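Local structure of Cap5O (Staphylococcus aureus, 3OJO) at residues Asp245-Glu248 with Met249-His253; Ala229-Leu232 with Thr233-Asn237; Gln45-Asp48 with Lys49-Gly53; Glu64-Glu67 with Glu68-Ser72; Ala132-Thr135 with Met136-Val140. The protein is a UDP-N-acetyl-mannosamine dehydrogenase that uses NAD as cofactor and takes part in the biosynthesis of the capsular polysaccharide. All coordinates share one frame; numbering follows the deposited sequence.

Interaction 1: Asp245-Glu248 with Met249-His253; sequences DVIE and MANKH. With PDC (pyridine-2,6-dicarboxylic acid), chain F; PDC (pyridine-2,6-dicarboxylic acid), chain E.
Three backbone hydrogen bonds of the i to i+4 kind join Asp245-Glu248 to Met249-His253. Ala250 N meets Val246 O at 2.8 Å with an N-H...O angle of 175°, and Asn251 N reaches Ile247 O at 2.8 Å; the bond from Met249 N to Asp245 O, 3.0 Å, is the most bent (146°).

Among the side chains, Ile247 and Asn251 run side by side in the same direction. The CG2 branch of Ile247 lies anti to its backbone N, and this sets the methyl 3.5 Å from Asn251 ND2. The polar end of Asn251 turns to the loop beyond, where OD1 accepts a hydrogen bond from Ile258 N.

These bonds belong to the C-terminal part of helix 243-250, in the central domain. A type I beta turn from Ala250 to His253 then leads the chain off, with His253 N bonded to Ala250 O. Val246 and Ala250 also pack on Met217 of the second subunit, which places this helix at the dimer interface.

Lys252 bends at its last torsion (chi4 83°) and brings NZ to 3.6 Å from the backbone Glu248 O, an approach and not an assigned bond. The opposite charges are not in contact, Glu248 OE1 lying 5.3 Å from Lys252 NZ.

Ligand contacts fall to His253, beside the europium complex of this derivative crystal. The pyridine-2,6-dicarboxylate of chain F lies over one face of its imidazole, with C7 3.4 Å from His253 NE2; that of chain E meets the ring edge. Arg163 and Lys326 of the second subunit hydrogen-bond this ligand.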
loop_
_atom_site.group_PDB
_atom_site.type_symbol
_atom_site.label_atom_id
_atom_site.label_comp_id
_atom_site.label_asym_id
_atom_site.label_seq_id
_atom_site.Cartn_x
_atom_site.Cartn_y
_atom_site.Cartn_z
ATOM N N ASP B 245 4.510 16.305 -6.382
ATOM C CA ASP B 245 3.602 17.308 -5.831
ATOM C C ASP B 245 2.255 16.715 -5.501
ATOM O O ASP B 245 1.655 17.076 -4.478
ATOM C CB ASP B 245 3.451 18.474 -6.810
ATOM C CG ASP B 245 4.700 19.334 -6.906
ATOM O OD1 ASP B 245 5.480 19.357 -5.933
ATOM O OD2 ASP B 245 4.881 20.002 -7.944
ATOM N N VAL B 246 1.789 15.783 -6.339
ATOM C CA VAL B 246 0.522 15.097 -6.120
ATOM C C VAL B 246 0.626 14.056 -4.984
ATOM O O VAL B 246 -0.293 13.963 -4.157
ATOM C CB VAL B 246 -0.055 14.551 -7.442
ATOM C CG1 VAL B 246 -1.403 13.889 -7.212
ATOM C CG2 VAL B 246 -0.209 15.685 -8.454
ATOM N N ILE B 247 1.752 13.297 -4.903
ATOM C CA ILE B 247 1.936 12.350 -3.784
ATOM C C ILE B 247 1.854 13.152 -2.457
ATOM O O ILE B 247 1.055 12.800 -1.586
ATOM C CB ILE B 247 3.217 11.484 -3.914
ATOM C CG1 ILE B 247 3.080 10.491 -5.084
ATOM C CG2 ILE B 247 3.551 10.736 -2.579
ATOM C CD1 ILE B 247 4.385 9.857 -5.555
ATOM N N GLU B 248 2.588 14.284 -2.373
ATOM C CA GLU B 248 2.631 15.209 -1.231
ATOM C C GLU B 248 1.237 15.733 -0.891
ATOM O O GLU B 248 0.858 15.763 0.277
ATOM C CB GLU B 248 3.634 16.346 -1.507
ATOM C CG GLU B 248 3.749 17.405 -0.418
ATOM C CD GLU B 248 4.708 18.543 -0.734
ATOM O OE1 GLU B 248 4.653 19.082 -1.865
ATOM O OE2 GLU B 248 5.522 18.892 0.153
ATOM N N MET B 249 0.458 16.068 -1.923
ATOM C CA MET B 249 -0.921 16.508 -1.810
ATOM C C MET B 249 -1.788 15.381 -1.203
ATOM O O MET B 249 -2.325 15.560 -0.112
ATOM C CB MET B 249 -1.431 16.949 -3.197
ATOM C CG MET B 249 -2.797 17.652 -3.184
ATOM S SD MET B 249 -2.858 19.177 -2.202
ATOM C CE MET B 249 -1.622 20.204 -3.100
ATOM N N ALA B 250 -1.856 14.202 -1.877
ATOM C CA ALA B 250 -2.622 13.011 -1.478
ATOM C C ALA B 250 -2.279 12.457 -0.081
ATOM O O ALA B 250 -3.176 11.980 0.626
ATOM C CB ALA B 250 -2.457 11.927 -2.528
ATOM N N ASN B 251 -0.980 12.516 0.315
ATOM C CA ASN B 251 -0.504 12.027 1.616
ATOM C C ASN B 251 -0.942 12.869 2.823
ATOM O O ASN B 251 -0.732 12.454 3.961
ATOM C CB ASN B 251 1.006 11.761 1.603
ATOM C CG ASN B 251 1.427 10.505 0.862
ATOM O OD1 ASN B 251 0.609 9.706 0.378
ATOM N ND2 ASN B 251 2.734 10.315 0.757
ATOM N N LYS B 252 -1.607 14.012 2.581
ATOM C CA LYS B 252 -2.177 14.861 3.631
ATOM C C LYS B 252 -3.354 14.122 4.307
ATOM O O LYS B 252 -3.707 14.422 5.453
ATOM C CB LYS B 252 -2.605 16.230 3.083
ATOM C CG LYS B 252 -1.436 17.156 2.766
ATOM C CD LYS B 252 -1.920 18.450 2.115
ATOM C CE LYS B 252 -0.820 19.463 1.884
ATOM N NZ LYS B 252 -0.052 19.200 0.623
ATOM N N HIS B 253 -3.929 13.115 3.616
ATOM C CA HIS B 253 -4.953 12.268 4.203
ATOM C C HIS B 253 -4.250 11.385 5.261
ATOM O O HIS B 253 -3.215 10.776 4.956
ATOM C CB HIS B 253 -5.657 11.412 3.140
ATOM C CG HIS B 253 -6.818 10.624 3.678
ATOM N ND1 HIS B 253 -8.093 10.844 3.234
ATOM C CD2 HIS B 253 -6.847 9.635 4.607
ATOM C CE1 HIS B 253 -8.862 10.006 3.906
ATOM N NE2 HIS B 253 -8.158 9.277 4.761
HETATM N N1 PDC F . -10.491 7.198 2.343
HETATM C C2 PDC F . -9.336 6.662 2.768
HETATM C C3 PDC F . -8.242 6.698 1.910
HETATM C C4 PDC F . -8.412 7.277 0.650
HETATM C C5 PDC F . -9.625 7.776 0.205
HETATM C C6 PDC F . -10.659 7.707 1.109
HETATM C C7 PDC F . -9.275 6.124 4.135
HETATM O O1 PDC F . -10.297 6.189 4.783
HETATM O O2 PDC F . -8.181 5.571 4.622
HETATM C C8 PDC F . -12.005 8.213 0.837
HETATM O O3 PDC F . -12.216 8.704 -0.234
HETATM O O4 PDC F . -12.954 8.136 1.835
HETATM N N1 PDC E . -14.599 9.055 3.704
HETATM C C2 PDC E . -13.715 10.004 4.054
HETATM C C3 PDC E . -14.077 11.395 4.231
HETATM C C4 PDC E . -15.401 11.754 4.077
HETATM C C5 PDC E . -16.293 10.770 3.708
HETATM C C6 PDC E . -15.878 9.418 3.530
HETATM C C7 PDC E . -12.326 9.641 4.301
HETATM O O1 PDC E . -11.991 8.425 4.133
HETATM O O2 PDC E . -11.578 10.763 4.679
HETATM C C8 PDC E . -16.861 8.373 3.105
HETATM O O3 PDC E . -18.010 8.644 2.867
HETATM O O4 PDC E . -16.413 7.124 2.890
#

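Interaction 2: Ala229-Leu232 with Thr233-Asn237; sequences ANEL and TKICN
Thr233 turns its hydroxyl back along the helix onto Ala229: with OG1 anti to its own carbonyl carbon (chi1 -68°), the oxygen donates to Ala229 O at 3.0 Å. The same carbonyl takes Thr233 N at 2.9 Å, and the two donors arrive from opposite faces of its plane, OG1 standing 38° out of it. Ala229 O is thus gripped twice by one residue, and the buried hydroxyl has its acceptor within the helix.

Further on, Ile235 N bonds Glu231 O at 3.2 Å. Ile235 lays CG1 beside that oxygen at 3.5 Å, and its CD1 approaches Glu231 CG loosely, at 4.2 Å. Cys236 N bonds Leu232 O at 2.8 Å, while Cys236 SG lies 3.5 Å from that oxygen. Lys234 stretches out from the turn, its extended chain carrying NZ to Ser297 OG.

All of this belongs to 208-238, the long helix of the central domain, packed at the dimer interface. Glu231 reaches across the dimer, its carboxylate oxygens accepting from the backbone N of Leu287 and Ile288 of the second subunit. Leu232, Ile235 and Cys236 meet Met213 of that subunit, while Thr233 and Cys236 rest on Val243 of helix 243-250 and Glu231 on Ile294 of helix 286-312.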
loop_
_atom_site.group_PDB
_atom_site.type_symbol
_atom_site.label_atom_id
_atom_site.label_comp_id
_atom_site.label_asym_id
_atom_site.label_seq_id
_atom_site.Cartn_x
_atom_site.Cartn_y
_atom_site.Cartn_z
ATOM N N ALA B 229 3.360 3.905 -6.888
ATOM C CA ALA B 229 4.065 5.165 -7.091
ATOM C C ALA B 229 4.644 5.228 -8.500
ATOM O O ALA B 229 4.436 6.219 -9.196
ATOM C CB ALA B 229 5.165 5.307 -6.054
ATOM N N ASN B 230 5.310 4.146 -8.937
ATOM C CA ASN B 230 5.917 4.019 -10.257
ATOM C C ASN B 230 4.895 4.028 -11.381
ATOM O O ASN B 230 5.128 4.651 -12.415
ATOM C CB ASN B 230 6.804 2.784 -10.318
ATOM C CG ASN B 230 8.134 2.926 -9.610
ATOM O OD1 ASN B 230 8.737 1.963 -9.158
ATOM N ND2 ASN B 230 8.684 4.094 -9.599
ATOM N N GLU B 231 3.770 3.342 -11.189
ATOM C CA GLU B 231 2.684 3.308 -12.164
ATOM C C GLU B 231 2.063 4.718 -12.309
ATOM O O GLU B 231 1.750 5.165 -13.423
ATOM C CB GLU B 231 1.634 2.274 -11.733
ATOM C CG GLU B 231 0.395 2.256 -12.608
ATOM C CD GLU B 231 -0.489 1.046 -12.417
ATOM O OE1 GLU B 231 -0.167 -0.019 -12.988
ATOM O OE2 GLU B 231 -1.530 1.174 -11.735
ATOM N N LEU B 232 1.920 5.405 -11.182
ATOM C CA LEU B 232 1.372 6.751 -11.109
ATOM C C LEU B 232 2.266 7.753 -11.805
ATOM O O LEU B 232 1.759 8.653 -12.476
ATOM C CB LEU B 232 1.123 7.133 -9.637
ATOM C CG LEU B 232 -0.212 6.593 -9.020
ATOM C CD1 LEU B 232 -0.236 6.717 -7.502
ATOM C CD2 LEU B 232 -1.450 7.211 -9.672
ATOM N N THR B 233 3.601 7.579 -11.666
ATOM C CA THR B 233 4.639 8.382 -12.327
ATOM C C THR B 233 4.481 8.308 -13.854
ATOM O O THR B 233 4.569 9.332 -14.528
ATOM C CB THR B 233 6.026 7.897 -11.874
ATOM O OG1 THR B 233 6.170 8.228 -10.505
ATOM C CG2 THR B 233 7.154 8.537 -12.648
ATOM N N LYS B 234 4.225 7.093 -14.387
ATOM C CA LYS B 234 4.019 6.924 -15.811
ATOM C C LYS B 234 2.760 7.674 -16.293
ATOM O O LYS B 234 2.810 8.339 -17.326
ATOM C CB LYS B 234 3.960 5.440 -16.178
ATOM C CG LYS B 234 5.293 4.728 -16.053
ATOM C CD LYS B 234 5.126 3.276 -16.439
ATOM C CE LYS B 234 6.391 2.484 -16.363
ATOM N NZ LYS B 234 6.129 1.019 -16.489
ATOM N N ILE B 235 1.666 7.595 -15.522
ATOM C CA ILE B 235 0.378 8.238 -15.801
ATOM C C ILE B 235 0.533 9.761 -15.791
ATOM O O ILE B 235 0.136 10.423 -16.756
ATOM C CB ILE B 235 -0.731 7.720 -14.825
ATOM C CG1 ILE B 235 -1.131 6.255 -15.160
ATOM C CG2 ILE B 235 -1.967 8.647 -14.833
ATOM C CD1 ILE B 235 -1.939 5.480 -14.019
ATOM N N CYS B 236 1.139 10.297 -14.699
ATOM C CA CYS B 236 1.411 11.715 -14.468
ATOM C C CYS B 236 2.297 12.312 -15.523
ATOM O O CYS B 236 2.084 13.462 -15.909
ATOM C CB CYS B 236 2.001 11.934 -13.082
ATOM S SG CYS B 236 0.783 11.923 -11.764
ATOM N N ASN B 237 3.300 11.562 -15.974
ATOM C CA ASN B 237 4.179 12.075 -17.022
ATOM C C ASN B 237 3.453 12.224 -18.363
ATOM O O ASN B 237 3.664 13.222 -19.053
ATOM C CB ASN B 237 5.481 11.299 -17.123
ATOM C CG ASN B 237 6.537 11.812 -16.160
ATOM O OD1 ASN B 237 6.927 11.137 -15.208
ATOM N ND2 ASN B 237 7.022 13.021 -16.385
#

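Interaction 3: Gln45-Asp48 with Lys49-Gly53; sequences QTID and KLQNG
Thr46 and Leu50 form the close-packed side of this helix, their side chains lying together and pointing the same way. Thr46 CG2 approaches Leu50 CD1 to 4.0 Å, and Leu50 CG sits 3.4 Å from Thr46 O, the carbonyl that also accepts Leu50 N at 3.0 Å. On the adjoining flank, the CG2 methyl of Ile47 faces the flat of the Gln51 amide, 3.6 Å from NE2, with the two side chains set at a slant to each other. Ile47 O receives Gln51 N at 2.7 Å. Ile47, Leu50 and Gln51 all lean on Val77 of strand 75-78, and Ile47 also touches Asp41, a residue that binds NAD.

Helix 44-51 follows strand 36-40 in the Rossmann-type NAD-binding domain, and it finishes in a Schellman motif. Gly53, with positive phi (82°), is the C-prime residue: its N bonds Leu50 O at 2.9 Å, and Gln54 N reaches back to Lys49 O.

The solvent side is looser. Asp48 is exposed, and the end of Lys49 leads away from Gln45-Asp48, its NZ making a weak hydrogen bond to Gln54 OE1. Asn52 N still bonds Asp48 O, but the bond is bent (135°) where the helical path is being left.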
loop_
_atom_site.group_PDB
_atom_site.type_symbol
_atom_site.label_atom_id
_atom_site.label_comp_id
_atom_site.label_asym_id
_atom_site.label_seq_id
_atom_site.Cartn_x
_atom_site.Cartn_y
_atom_site.Cartn_z
ATOM N N GLN B 45 38.558 -17.920 1.350
ATOM C CA GLN B 45 39.082 -16.553 1.327
ATOM C C GLN B 45 38.633 -15.803 2.587
ATOM O O GLN B 45 39.456 -15.162 3.233
ATOM C CB GLN B 45 38.628 -15.834 0.046
ATOM C CG GLN B 45 39.015 -14.349 -0.078
ATOM C CD GLN B 45 38.915 -13.864 -1.512
ATOM O OE1 GLN B 45 39.874 -13.319 -2.084
ATOM N NE2 GLN B 45 37.775 -14.099 -2.156
ATOM N N THR B 46 37.348 -15.953 2.956
ATOM C CA THR B 46 36.711 -15.397 4.151
ATOM C C THR B 46 37.393 -15.952 5.416
ATOM O O THR B 46 37.777 -15.166 6.287
ATOM C CB THR B 46 35.170 -15.650 4.087
ATOM O OG1 THR B 46 34.622 -14.799 3.087
ATOM C CG2 THR B 46 34.451 -15.408 5.423
ATOM N N ILE B 47 37.533 -17.297 5.499
ATOM C CA ILE B 47 38.161 -18.026 6.607
ATOM C C ILE B 47 39.648 -17.629 6.791
ATOM O O ILE B 47 40.086 -17.410 7.927
ATOM C CB ILE B 47 37.948 -19.555 6.462
ATOM C CG1 ILE B 47 36.439 -19.945 6.472
ATOM C CG2 ILE B 47 38.781 -20.372 7.492
ATOM C CD1 ILE B 47 35.612 -19.683 7.836
ATOM N N ASP B 48 40.395 -17.491 5.678
ATOM C CA ASP B 48 41.802 -17.080 5.695
ATOM C C ASP B 48 41.948 -15.678 6.254
ATOM O O ASP B 48 42.795 -15.456 7.113
ATOM C CB ASP B 48 42.438 -17.185 4.289
ATOM C CG ASP B 48 42.626 -18.599 3.750
ATOM O OD1 ASP B 48 42.417 -19.576 4.527
ATOM O OD2 ASP B 48 42.945 -18.732 2.550
ATOM N N LYS B 49 41.090 -14.751 5.804
ATOM C CA LYS B 49 41.024 -13.364 6.275
ATOM C C LYS B 49 40.773 -13.358 7.793
ATOM O O LYS B 49 41.533 -12.736 8.542
ATOM C CB LYS B 49 39.915 -12.606 5.518
ATOM C CG LYS B 49 39.992 -11.079 5.649
ATOM C CD LYS B 49 39.868 -10.382 4.297
ATOM C CE LYS B 49 39.491 -8.912 4.411
ATOM N NZ LYS B 49 40.591 -8.061 4.944
ATOM N N LEU B 50 39.760 -14.123 8.237
ATOM C CA LEU B 50 39.374 -14.247 9.638
ATOM C C LEU B 50 40.468 -14.866 10.503
ATOM O O LEU B 50 40.834 -14.280 11.522
ATOM C CB LEU B 50 38.016 -14.957 9.791
ATOM C CG LEU B 50 36.795 -14.141 9.355
ATOM C CD1 LEU B 50 35.592 -15.009 9.204
ATOM C CD2 LEU B 50 36.524 -12.998 10.298
ATOM N N GLN B 51 41.039 -16.001 10.060
ATOM C CA GLN B 51 42.142 -16.681 10.740
ATOM C C GLN B 51 43.414 -15.821 10.828
ATOM O O GLN B 51 44.174 -15.976 11.778
ATOM C CB GLN B 51 42.412 -18.054 10.123
ATOM C CG GLN B 51 41.556 -19.132 10.768
ATOM C CD GLN B 51 41.513 -20.459 10.045
ATOM O OE1 GLN B 51 40.929 -21.433 10.547
ATOM N NE2 GLN B 51 42.116 -20.540 8.852
ATOM N N ASN B 52 43.580 -14.865 9.898
ATOM C CA ASN B 52 44.683 -13.903 9.866
ATOM C C ASN B 52 44.352 -12.609 10.661
ATOM O O ASN B 52 45.052 -11.593 10.556
ATOM C CB ASN B 52 45.074 -13.600 8.410
ATOM C CG ASN B 52 46.424 -12.954 8.223
ATOM O OD1 ASN B 52 46.533 -11.886 7.603
ATOM N ND2 ASN B 52 47.478 -13.577 8.759
ATOM N N GLY B 53 43.286 -12.680 11.461
ATOM C CA GLY B 53 42.869 -11.618 12.364
ATOM C C GLY B 53 42.065 -10.471 11.802
ATOM O O GLY B 53 41.694 -9.569 12.553
#

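Interaction 4: Glu64-Glu67 with Glu68-Ser72; sequences EVYE and EVLSS
Apolar packing between Tyr66 and Leu70 carries the side-chain part of this contact. The two chains slant across each other: Leu70 CB lies above the middle of the phenol ring, and CD2 stands on the same side of the ring plane, out past the CE2-CZ rim and 3.7 Å from Tyr66 CE2. Both residues hold CG anti to the backbone N (chi1 180° for Tyr66, 175° for Leu70), which sends ring and isobutyl group out on the same flank. The phenol's polar end is fixed beyond the segments, where Tyr66 OH is probably hydrogen-bonded to Leu50 O.

Backbone bonds link the same turns: Val69 N meets Val65 O at 3.1 Å, and Leu70 N meets Tyr66 O at 2.8 Å. The first of the series, Glu68 N to Glu64 O, is weak at 3.4 Å. Helix 62-71, part of the Rossmann-type NAD-binding domain, packs with Val65 and Val69 on helix 23-32, and with Tyr66 and Val69 on Leu75 of strand 75-78.

Hydroxyl contacts gather near the C-terminal end. Ser71 OG lies 2.6 Å from Glu67 O and 2.8 Å from Glu68 O, and its single proton could serve either carbonyl. Ser72 OG donates to Val69 O at 3.0 Å.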
loop_
_atom_site.group_PDB
_atom_site.type_symbol
_atom_site.label_atom_id
_atom_site.label_comp_id
_atom_site.label_asym_id
_atom_site.label_seq_id
_atom_site.Cartn_x
_atom_site.Cartn_y
_atom_site.Cartn_z
ATOM N N GLU B 64 37.970 -3.900 15.852
ATOM C CA GLU B 64 38.372 -3.702 17.244
ATOM C C GLU B 64 37.721 -4.734 18.153
ATOM O O GLU B 64 38.390 -5.297 19.011
ATOM C CB GLU B 64 37.900 -2.309 17.669
ATOM C CG GLU B 64 38.631 -1.666 18.833
ATOM C CD GLU B 64 38.383 -0.173 18.950
ATOM O OE1 GLU B 64 37.951 0.450 17.949
ATOM O OE2 GLU B 64 38.603 0.371 20.055
ATOM N N VAL B 65 36.412 -4.981 17.965
ATOM C CA VAL B 65 35.622 -5.943 18.749
ATOM C C VAL B 65 36.083 -7.348 18.414
ATOM O O VAL B 65 36.288 -8.155 19.328
ATOM C CB VAL B 65 34.093 -5.769 18.546
ATOM C CG1 VAL B 65 33.316 -6.546 19.601
ATOM C CG2 VAL B 65 33.692 -4.298 18.574
ATOM N N TYR B 66 36.286 -7.626 17.096
ATOM C CA TYR B 66 36.772 -8.911 16.598
ATOM C C TYR B 66 38.145 -9.257 17.186
ATOM O O TYR B 66 38.369 -10.410 17.546
ATOM C CB TYR B 66 36.851 -8.899 15.062
ATOM C CG TYR B 66 37.355 -10.205 14.479
ATOM C CD1 TYR B 66 36.676 -11.399 14.704
ATOM C CD2 TYR B 66 38.540 -10.254 13.758
ATOM C CE1 TYR B 66 37.152 -12.603 14.208
ATOM C CE2 TYR B 66 39.029 -11.459 13.256
ATOM C CZ TYR B 66 38.329 -12.630 13.483
ATOM O OH TYR B 66 38.779 -13.815 12.973
ATOM N N GLU B 67 39.055 -8.263 17.275
ATOM C CA GLU B 67 40.399 -8.416 17.846
ATOM C C GLU B 67 40.352 -8.860 19.306
ATOM O O GLU B 67 41.113 -9.751 19.671
ATOM C CB GLU B 67 41.222 -7.133 17.693
ATOM C CG GLU B 67 41.861 -6.980 16.321
ATOM C CD GLU B 67 42.436 -5.625 15.964
ATOM O OE1 GLU B 67 42.332 -4.680 16.779
ATOM O OE2 GLU B 67 42.999 -5.512 14.854
ATOM N N GLU B 68 39.431 -8.295 20.118
ATOM C CA GLU B 68 39.237 -8.666 21.531
ATOM C C GLU B 68 38.756 -10.113 21.669
ATOM O O GLU B 68 39.298 -10.885 22.453
ATOM C CB GLU B 68 38.194 -7.749 22.209
ATOM C CG GLU B 68 38.557 -6.274 22.284
ATOM C CD GLU B 68 37.576 -5.459 23.108
ATOM O OE1 GLU B 68 36.479 -5.138 22.593
ATOM O OE2 GLU B 68 37.903 -5.153 24.279
ATOM N N VAL B 69 37.722 -10.451 20.910
ATOM C CA VAL B 69 37.023 -11.735 20.879
ATOM C C VAL B 69 37.882 -12.885 20.317
ATOM O O VAL B 69 37.782 -14.020 20.794
ATOM C CB VAL B 69 35.658 -11.507 20.159
ATOM C CG1 VAL B 69 35.215 -12.686 19.319
ATOM C CG2 VAL B 69 34.582 -11.115 21.159
ATOM N N LEU B 70 38.727 -12.589 19.315
ATOM C CA LEU B 70 39.614 -13.588 18.703
ATOM C C LEU B 70 40.721 -13.953 19.708
ATOM O O LEU B 70 40.992 -15.142 19.911
ATOM C CB LEU B 70 40.172 -13.022 17.384
ATOM C CG LEU B 70 41.214 -13.785 16.557
ATOM C CD1 LEU B 70 40.678 -15.094 15.973
ATOM C CD2 LEU B 70 41.632 -12.946 15.410
ATOM N N SER B 71 41.282 -12.932 20.398
ATOM C CA SER B 71 42.331 -13.079 21.415
ATOM C C SER B 71 41.857 -13.812 22.681
ATOM O O SER B 71 42.659 -14.520 23.310
ATOM C CB SER B 71 42.963 -11.731 21.760
ATOM O OG SER B 71 42.035 -10.677 21.962
ATOM N N SER B 72 40.565 -13.662 23.043
ATOM C CA SER B 72 39.986 -14.324 24.218
ATOM C C SER B 72 39.759 -15.836 23.992
ATOM O O SER B 72 39.492 -16.567 24.947
ATOM C CB SER B 72 38.701 -13.625 24.668
ATOM O OG SER B 72 37.605 -13.835 23.791
#

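Interaction 5: Ala132-Thr135 with Met136-Val140; sequences APKT and MDDFV
Thr135 O is gripped by two backbone N-H groups, Val140 N at 2.8 Å and Phe139 N at 3.0 Å. The Val140 bond runs close to the carbonyl direction, whereas Phe139 N stands 40° out of its plane; the i to i+5 bond marks a wider pi-type turn at the start of helix 135-145. Lys134, at the N-cap position, gives its carbonyl to Asp138 N at 2.8 Å, and that oxygen also lies in plane at the edge of the Phe139 ring.

The side chains of Lys134 and Asp138 slant across each other. A bend at chi3 (80°) brings Lys134 CE to 3.5 Å from Asp138 OD1, but NZ stays 4.1 Å from OD1, too far for a salt bridge. A water completes the link, accepting from Lys134 NZ and donating to Asp138 OD2; NZ also bonds Leu239 O of the second subunit. Before the helix, a type II turn from Ala132 to Thr135 is held by Thr135 OG1, which donates to Ala132 O at 2.7 Å.

Glu212 of helix 208-238 receives both Lys134 N and Met136 N on its carboxylate. Thr135, Phe139 and Val140 pack on Met109 of helix 106-115, and Met136 reaches strand 156-159.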
loop_
_atom_site.group_PDB
_atom_site.type_symbol
_atom_site.label_atom_id
_atom_site.label_comp_id
_atom_site.label_asym_id
_atom_site.label_seq_id
_atom_site.Cartn_x
_atom_site.Cartn_y
_atom_site.Cartn_z
ATOM N N ALA B 132 10.823 -18.371 3.068
ATOM C CA ALA B 132 9.444 -18.353 2.579
ATOM C C ALA B 132 8.532 -18.927 3.649
ATOM O O ALA B 132 8.982 -19.773 4.424
ATOM C CB ALA B 132 9.323 -19.152 1.291
ATOM N N PRO B 133 7.261 -18.481 3.754
ATOM C CA PRO B 133 6.385 -19.039 4.798
ATOM C C PRO B 133 6.216 -20.540 4.639
ATOM O O PRO B 133 6.193 -21.056 3.516
ATOM C CB PRO B 133 5.080 -18.265 4.624
ATOM C CG PRO B 133 5.468 -17.036 3.892
ATOM C CD PRO B 133 6.531 -17.488 2.939
ATOM N N LYS B 134 6.197 -21.233 5.782
ATOM C CA LYS B 134 6.076 -22.688 5.915
ATOM C C LYS B 134 7.362 -23.495 5.699
ATOM O O LYS B 134 7.301 -24.716 5.638
ATOM C CB LYS B 134 4.816 -23.253 5.221
ATOM C CG LYS B 134 3.542 -22.699 5.862
ATOM C CD LYS B 134 2.421 -23.641 5.773
ATOM C CE LYS B 134 2.346 -24.770 6.765
ATOM N NZ LYS B 134 0.977 -25.343 6.663
ATOM N N THR B 135 8.534 -22.815 5.664
ATOM C CA THR B 135 9.859 -23.437 5.525
ATOM C C THR B 135 10.199 -24.227 6.789
ATOM O O THR B 135 10.672 -25.362 6.704
ATOM C CB THR B 135 10.927 -22.373 5.232
ATOM O OG1 THR B 135 10.664 -21.811 3.951
ATOM C CG2 THR B 135 12.361 -22.915 5.280
ATOM N N MET B 136 9.969 -23.623 7.955
ATOM C CA MET B 136 10.265 -24.265 9.229
ATOM C C MET B 136 9.431 -25.530 9.423
ATOM O O MET B 136 9.984 -26.592 9.686
ATOM C CB MET B 136 10.076 -23.283 10.394
ATOM C CG MET B 136 11.074 -22.145 10.410
ATOM S SD MET B 136 12.809 -22.631 10.280
ATOM C CE MET B 136 13.083 -23.356 11.864
ATOM N N ASP B 137 8.123 -25.419 9.184
ATOM C CA ASP B 137 7.137 -26.480 9.319
ATOM C C ASP B 137 7.172 -27.551 8.222
ATOM O O ASP B 137 7.076 -28.736 8.545
ATOM C CB ASP B 137 5.721 -25.873 9.444
ATOM C CG ASP B 137 5.489 -25.140 10.758
ATOM O OD1 ASP B 137 5.565 -23.876 10.767
ATOM O OD2 ASP B 137 5.259 -25.822 11.783
ATOM N N ASP B 138 7.262 -27.152 6.940
ATOM C CA ASP B 138 7.198 -28.091 5.812
ATOM C C ASP B 138 8.522 -28.560 5.217
ATOM O O ASP B 138 8.521 -29.530 4.447
ATOM C CB ASP B 138 6.293 -27.536 4.685
ATOM C CG ASP B 138 4.859 -27.210 5.053
ATOM O OD1 ASP B 138 4.439 -27.542 6.195
ATOM O OD2 ASP B 138 4.148 -26.628 4.198
ATOM N N PHE B 139 9.639 -27.868 5.531
ATOM C CA PHE B 139 10.951 -28.187 4.963
ATOM C C PHE B 139 12.002 -28.517 6.007
ATOM O O PHE B 139 12.750 -29.476 5.817
ATOM C CB PHE B 139 11.449 -27.056 4.050
ATOM C CG PHE B 139 10.685 -26.845 2.762
ATOM C CD1 PHE B 139 9.418 -26.268 2.770
ATOM C CD2 PHE B 139 11.269 -27.139 1.532
ATOM C CE1 PHE B 139 8.725 -26.048 1.579
ATOM C CE2 PHE B 139 10.578 -26.909 0.338
ATOM C CZ PHE B 139 9.311 -26.364 0.370
ATOM N N VAL B 140 12.087 -27.726 7.091
ATOM C CA VAL B 140 13.077 -27.944 8.151
ATOM C C VAL B 140 12.625 -29.108 9.047
ATOM O O VAL B 140 13.365 -30.087 9.178
ATOM C CB VAL B 140 13.449 -26.632 8.922
ATOM C CG1 VAL B 140 14.440 -26.896 10.047
ATOM C CG2 VAL B 140 14.013 -25.583 7.970
HETATM O O HOH W 1 1.355 -25.745 3.557
#

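Overall arrangement
Interactions 3 and 4 are directly joined in the NAD-binding domain: Gly53 O lies 3.3 Å from Tyr66 CE2, and Gly53 CA packs 3.5 Å from Leu70 CD2. Of this pair interaction 3 is nearer the cofactor, the Thr46 side chain being about 5 Å from NAD against about 13 Å for Tyr66. Interaction 5 belongs to the same domain, its Thr135 side chain about 11 Å from NAD. Interactions 1 and 2 sit on consecutive helices of the central domain, centres 14 Å apart. His253 of interaction 1 touches pyridine-2,6-dicarboxylic acid at a site apart from the NAD pocket, and the centres of interactions 1 and 3 are 51 Å apart. Interactions 1, 2 and 5 all touch the second subunit.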